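Local coordinates for inactive dihydropteroate synthase 2 (Mycobacterium tuberculosis, PDB 2VP8), which belongs to the dihydropteroate synthase family but probably lacks synthase activity, although it seems able to bind the inhibitor dapsone, at residues V236-L250 / A274-R287. Residues are numbered along the deposited sequence; the frame is centred on the assembly and turned at random.
Sequences VADLVMTGWPVLMAL and ATALAAAAGARMFR. With EDO (1,2-ethanediol), chain F.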
loop_
_atom_site.group_PDB
_atom_site.type_symbol
_atom_site.label_atom_id
_atom_site.label_comp_id
_atom_site.label_asym_id
_atom_site.label_seq_id
_atom_site.Cartn_x
_atom_site.Cartn_y
_atom_site.Cartn_z
ATOM N N VAL B 236 4.928 -12.201 3.024
ATOM C CA VAL B 236 3.996 -12.657 1.993
ATOM C C VAL B 236 4.734 -13.302 0.828
ATOM O O VAL B 236 4.437 -14.433 0.487
ATOM C CB VAL B 236 3.032 -11.528 1.508
ATOM C CG1 VAL B 236 2.219 -11.979 0.322
ATOM C CG2 VAL B 236 2.077 -11.124 2.621
ATOM N N ALA B 237 5.712 -12.600 0.248
ATOM C CA ALA B 237 6.573 -13.141 -0.822
ATOM C C ALA B 237 7.001 -14.578 -0.567
ATOM O O ALA B 237 6.938 -15.417 -1.472
ATOM C CB ALA B 237 7.798 -12.267 -1.030
ATOM N N ASP B 238 7.433 -14.857 0.665
ATOM C CA ASP B 238 7.807 -16.218 1.053
ATOM C C ASP B 238 6.602 -17.164 0.962
ATOM O O ASP B 238 6.713 -18.257 0.404
ATOM C CB ASP B 238 8.446 -16.241 2.443
ATOM C CG ASP B 238 9.762 -15.484 2.486
ATOM O OD1 ASP B 238 10.680 -15.843 1.720
ATOM O OD2 ASP B 238 9.885 -14.521 3.276
ATOM N N LEU B 239 5.451 -16.727 1.477
ATOM C CA LEU B 239 4.218 -17.495 1.333
ATOM C C LEU B 239 3.896 -17.750 -0.142
ATOM O O LEU B 239 3.577 -18.876 -0.523
ATOM C CB LEU B 239 3.032 -16.785 2.000
ATOM C CG LEU B 239 2.828 -16.720 3.524
ATOM C CD1 LEU B 239 3.333 -17.982 4.222
ATOM C CD2 LEU B 239 3.441 -15.491 4.123
ATOM N N VAL B 240 3.983 -16.698 -0.958
ATOM C CA VAL B 240 3.687 -16.775 -2.392
ATOM C C VAL B 240 4.633 -17.743 -3.097
ATOM O O VAL B 240 4.207 -18.541 -3.920
ATOM C CB VAL B 240 3.772 -15.380 -3.050
ATOM C CG1 VAL B 240 3.620 -15.466 -4.579
ATOM C CG2 VAL B 240 2.731 -14.458 -2.450
ATOM N N MET B 241 5.912 -17.674 -2.732
ATOM C CA MET B 241 6.953 -18.519 -3.297
ATOM C C MET B 241 6.759 -20.022 -3.054
ATOM O O MET B 241 7.434 -20.839 -3.690
ATOM C CB MET B 241 8.324 -18.077 -2.779
ATOM C CG MET B 241 8.931 -16.879 -3.522
ATOM S SD MET B 241 9.077 -17.126 -5.310
ATOM C CE MET B 241 10.310 -18.433 -5.419
ATOM N N THR B 242 5.850 -20.387 -2.147
ATOM C CA THR B 242 5.496 -21.797 -1.934
ATOM C C THR B 242 4.824 -22.386 -3.172
ATOM O O THR B 242 4.853 -23.602 -3.380
ATOM C CB THR B 242 4.563 -22.015 -0.716
ATOM O OG1 THR B 242 3.288 -21.407 -0.963
ATOM C CG2 THR B 242 5.176 -21.445 0.557
ATOM N N GLY B 243 4.226 -21.517 -3.984
ATOM C CA GLY B 243 3.607 -21.928 -5.238
ATOM C C GLY B 243 2.101 -22.089 -5.162
ATOM O O GLY B 243 1.444 -22.253 -6.190
ATOM N N TRP B 244 1.562 -22.056 -3.945
ATOM C CA TRP B 244 0.123 -22.079 -3.720
ATOM C C TRP B 244 -0.436 -20.664 -3.784
ATOM O O TRP B 244 0.208 -19.717 -3.312
ATOM C CB TRP B 244 -0.201 -22.685 -2.353
ATOM C CG TRP B 244 0.272 -24.097 -2.180
ATOM C CD1 TRP B 244 1.358 -24.512 -1.468
ATOM C CD2 TRP B 244 -0.325 -25.279 -2.727
ATOM N NE1 TRP B 244 1.475 -25.875 -1.536
ATOM C CE2 TRP B 244 0.456 -26.371 -2.306
ATOM C CE3 TRP B 244 -1.442 -25.518 -3.537
ATOM C CZ2 TRP B 244 0.157 -27.689 -2.663
ATOM C CZ3 TRP B 244 -1.741 -26.827 -3.890
ATOM C CH2 TRP B 244 -0.943 -27.896 -3.450
ATOM N N PRO B 245 -1.641 -20.503 -4.365
ATOM C CA PRO B 245 -2.260 -19.174 -4.359
ATOM C C PRO B 245 -2.448 -18.720 -2.917
ATOM O O PRO B 245 -2.862 -19.507 -2.067
ATOM C CB PRO B 245 -3.617 -19.410 -5.022
ATOM C CG PRO B 245 -3.451 -20.664 -5.790
ATOM C CD PRO B 245 -2.484 -21.503 -5.035
ATOM N N VAL B 246 -2.123 -17.473 -2.632
ATOM C CA VAL B 246 -2.219 -16.983 -1.267
ATOM C C VAL B 246 -3.458 -16.106 -1.097
ATOM O O VAL B 246 -3.711 -15.184 -1.892
ATOM C CB VAL B 246 -0.923 -16.251 -0.835
ATOM C CG1 VAL B 246 -1.121 -15.478 0.464
ATOM C CG2 VAL B 246 0.237 -17.252 -0.700
ATOM N N LEU B 247 -4.233 -16.439 -0.065
ATOM C CA LEU B 247 -5.394 -15.673 0.336
ATOM C C LEU B 247 -5.038 -14.829 1.547
ATOM O O LEU B 247 -4.478 -15.327 2.523
ATOM C CB LEU B 247 -6.576 -16.603 0.653
ATOM C CG LEU B 247 -7.860 -15.973 1.228
ATOM C CD1 LEU B 247 -8.444 -14.901 0.319
ATOM C CD2 LEU B 247 -8.912 -17.016 1.525
ATOM N N MET B 248 -5.369 -13.547 1.481
ATOM C CA MET B 248 -5.186 -12.667 2.617
ATOM C C MET B 248 -6.524 -12.262 3.214
ATOM O O MET B 248 -7.491 -12.015 2.493
ATOM C CB MET B 248 -4.381 -11.425 2.227
ATOM C CG MET B 248 -3.005 -11.703 1.608
ATOM S SD MET B 248 -1.841 -12.530 2.705
ATOM C CE MET B 248 -1.486 -11.244 3.896
ATOM N N ALA B 249 -6.558 -12.213 4.544
ATOM C CA ALA B 249 -7.701 -11.723 5.306
ATOM C C ALA B 249 -7.262 -10.519 6.148
ATOM O O ALA B 249 -7.138 -10.611 7.377
ATOM C CB ALA B 249 -8.262 -12.830 6.188
ATOM N N LEU B 250 -7.025 -9.395 5.469
ATOM C CA LEU B 250 -6.459 -8.186 6.093
ATOM C C LEU B 250 -7.479 -7.299 6.804
ATOM O O LEU B 250 -7.098 -6.385 7.539
ATOM C CB LEU B 250 -5.739 -7.344 5.041
ATOM C CG LEU B 250 -4.251 -7.472 4.734
ATOM C CD1 LEU B 250 -3.644 -8.792 5.179
ATOM C CD2 LEU B 250 -4.090 -7.306 3.243
ATOM N N ALA B 274 -1.485 -2.499 3.715
ATOM C CA ALA B 274 -1.168 -3.922 3.818
ATOM C C ALA B 274 -1.641 -4.671 2.572
ATOM O O ALA B 274 -0.965 -5.586 2.085
ATOM C CB ALA B 274 -1.796 -4.513 5.053
ATOM N N THR B 275 -2.797 -4.272 2.050
ATOM C CA THR B 275 -3.340 -4.912 0.867
ATOM C C THR B 275 -2.356 -4.696 -0.268
ATOM O O THR B 275 -1.924 -5.661 -0.910
ATOM C CB THR B 275 -4.743 -4.358 0.519
ATOM O OG1 THR B 275 -5.616 -4.547 1.644
ATOM C CG2 THR B 275 -5.324 -5.058 -0.707
ATOM N N ALA B 276 -1.978 -3.431 -0.467
ATOM C CA ALA B 276 -1.059 -3.026 -1.523
ATOM C C ALA B 276 0.209 -3.857 -1.479
ATOM O O ALA B 276 0.567 -4.514 -2.456
ATOM C CB ALA B 276 -0.736 -1.561 -1.391
ATOM N N LEU B 277 0.861 -3.855 -0.319
ATOM C CA LEU B 277 2.073 -4.622 -0.098
ATOM C C LEU B 277 1.874 -6.107 -0.388
ATOM O O LEU B 277 2.657 -6.712 -1.110
ATOM C CB LEU B 277 2.581 -4.397 1.326
ATOM C CG LEU B 277 3.614 -3.268 1.497
ATOM C CD1 LEU B 277 3.136 -1.929 0.950
ATOM C CD2 LEU B 277 4.053 -3.123 2.950
ATOM N N ALA B 278 0.809 -6.682 0.157
ATOM C CA ALA B 278 0.540 -8.096 -0.026
ATOM C C ALA B 278 0.345 -8.408 -1.513
ATOM O O ALA B 278 0.907 -9.385 -2.030
ATOM C CB ALA B 278 -0.679 -8.510 0.787
ATOM N N ALA B 279 -0.442 -7.569 -2.196
ATOM C CA ALA B 279 -0.667 -7.712 -3.626
ATOM C C ALA B 279 0.633 -7.581 -4.424
ATOM O O ALA B 279 0.810 -8.259 -5.429
ATOM C CB ALA B 279 -1.669 -6.704 -4.097
ATOM N N ALA B 280 1.541 -6.718 -3.976
ATOM C CA ALA B 280 2.788 -6.495 -4.703
ATOM C C ALA B 280 3.740 -7.672 -4.541
ATOM O O ALA B 280 4.620 -7.881 -5.370
ATOM C CB ALA B 280 3.448 -5.203 -4.263
ATOM N N ALA B 281 3.553 -8.441 -3.476
ATOM C CA ALA B 281 4.399 -9.590 -3.224
ATOM C C ALA B 281 3.845 -10.869 -3.873
ATOM O O ALA B 281 4.493 -11.925 -3.821
ATOM C CB ALA B 281 4.612 -9.777 -1.727
ATOM N N GLY B 282 2.655 -10.777 -4.467
ATOM C CA GLY B 282 2.116 -11.866 -5.278
ATOM C C GLY B 282 0.949 -12.636 -4.689
ATOM O O GLY B 282 0.599 -13.716 -5.175
ATOM N N ALA B 283 0.348 -12.092 -3.639
ATOM C CA ALA B 283 -0.874 -12.668 -3.073
ATOM C C ALA B 283 -1.940 -12.768 -4.170
ATOM O O ALA B 283 -2.093 -11.844 -4.970
ATOM C CB ALA B 283 -1.363 -11.812 -1.903
ATOM N N ARG B 284 -2.674 -13.873 -4.228
ATOM C CA ARG B 284 -3.630 -14.044 -5.319
ATOM C C ARG B 284 -5.023 -13.475 -5.007
ATOM O O ARG B 284 -5.706 -12.954 -5.901
ATOM C CB ARG B 284 -3.708 -15.512 -5.748
ATOM C CG ARG B 284 -4.737 -15.810 -6.837
ATOM C CD ARG B 284 -4.190 -15.706 -8.268
ATOM N NE ARG B 284 -5.193 -16.115 -9.265
ATOM C CZ ARG B 284 -5.492 -17.381 -9.586
ATOM N NH1 ARG B 284 -4.873 -18.409 -8.999
ATOM N NH2 ARG B 284 -6.416 -17.632 -10.511
ATOM N N MET B 285 -5.439 -13.571 -3.744
ATOM C CA MET B 285 -6.815 -13.248 -3.374
ATOM C C MET B 285 -6.903 -12.485 -2.058
ATOM O O MET B 285 -6.051 -12.643 -1.182
ATOM C CB MET B 285 -7.652 -14.526 -3.300
ATOM C CG MET B 285 -9.139 -14.299 -3.323
ATOM S SD MET B 285 -10.050 -15.766 -3.847
ATOM C CE MET B 285 -10.151 -16.597 -2.286
ATOM N N PHE B 286 -7.949 -11.667 -1.930
ATOM C CA PHE B 286 -8.164 -10.861 -0.745
ATOM C C PHE B 286 -9.609 -10.951 -0.279
ATOM O O PHE B 286 -10.544 -10.649 -1.030
ATOM C CB PHE B 286 -7.780 -9.405 -1.017
ATOM C CG PHE B 286 -6.305 -9.187 -1.153
ATOM C CD1 PHE B 286 -5.691 -9.276 -2.390
ATOM C CD2 PHE B 286 -5.531 -8.901 -0.039
ATOM C CE1 PHE B 286 -4.323 -9.101 -2.525
ATOM C CE2 PHE B 286 -4.159 -8.709 -0.161
ATOM C CZ PHE B 286 -3.554 -8.813 -1.413
ATOM N N ARG B 287 -9.781 -11.372 0.969
ATOM C CA ARG B 287 -11.099 -11.475 1.581
ATOM C C ARG B 287 -11.468 -10.158 2.249
ATOM O O ARG B 287 -10.805 -9.725 3.193
ATOM C CB ARG B 287 -11.112 -12.612 2.602
ATOM C CG ARG B 287 -12.491 -13.085 2.984
ATOM C CD ARG B 287 -12.371 -14.280 3.890
ATOM N NE ARG B 287 -13.673 -14.826 4.249
ATOM C CZ ARG B 287 -14.159 -14.843 5.483
ATOM N NH1 ARG B 287 -13.442 -14.356 6.487
ATOM N NH2 ARG B 287 -15.354 -15.363 5.715
HETATM C C1 EDO F . 1.728 -26.242 -7.455
HETATM O O1 EDO F . 0.575 -25.524 -6.988
HETATM C C2 EDO F . 2.808 -26.289 -6.375
HETATM O O2 EDO F . 2.251 -26.778 -5.147
HETATM O O HOH W 1 -0.477 -16.061 -4.419
HETATM O O HOH W 2 -8.032 -8.692 3.020
#
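L247 and M248 pair in parallel with M285 and F286, joining strands 247-248 and 285-288, the seventh and eighth of the TIM barrel, while the helix that leads into each strand packs on its neighbour outside. Three backbone bonds set the register: M285 N to V246 O, M248 N to M285 O (2.9 Å) and R287 N to M248 O (2.8 Å), the last almost straight at 178°. V246 O also takes R284 N in its carbonyl plane, so one oxygen receives two donors just ahead of L247 and M285. On the barrel interior, L247 and M285 cross, L247 CD1 meeting M285 CE at 3.5 Å. R287 extends beyond them to salt bridges with D83 and D123, beside H220, probably a marker of family members lacking synthase activity. On the opposite face, turned to the helices, M248 lays CB obliquely against the F286 ring, and with CG anti to the carbonyl carbon (chi1 -56°) that atom reaches A278 CB and A283 CB. L250 CD2 comes to the edge of that ring, 3.7 Å from F286 CE2. V240 CG2 rests on the Schellman turn at G282, whose O binds water 1, itself 2.8 Å from V246 N.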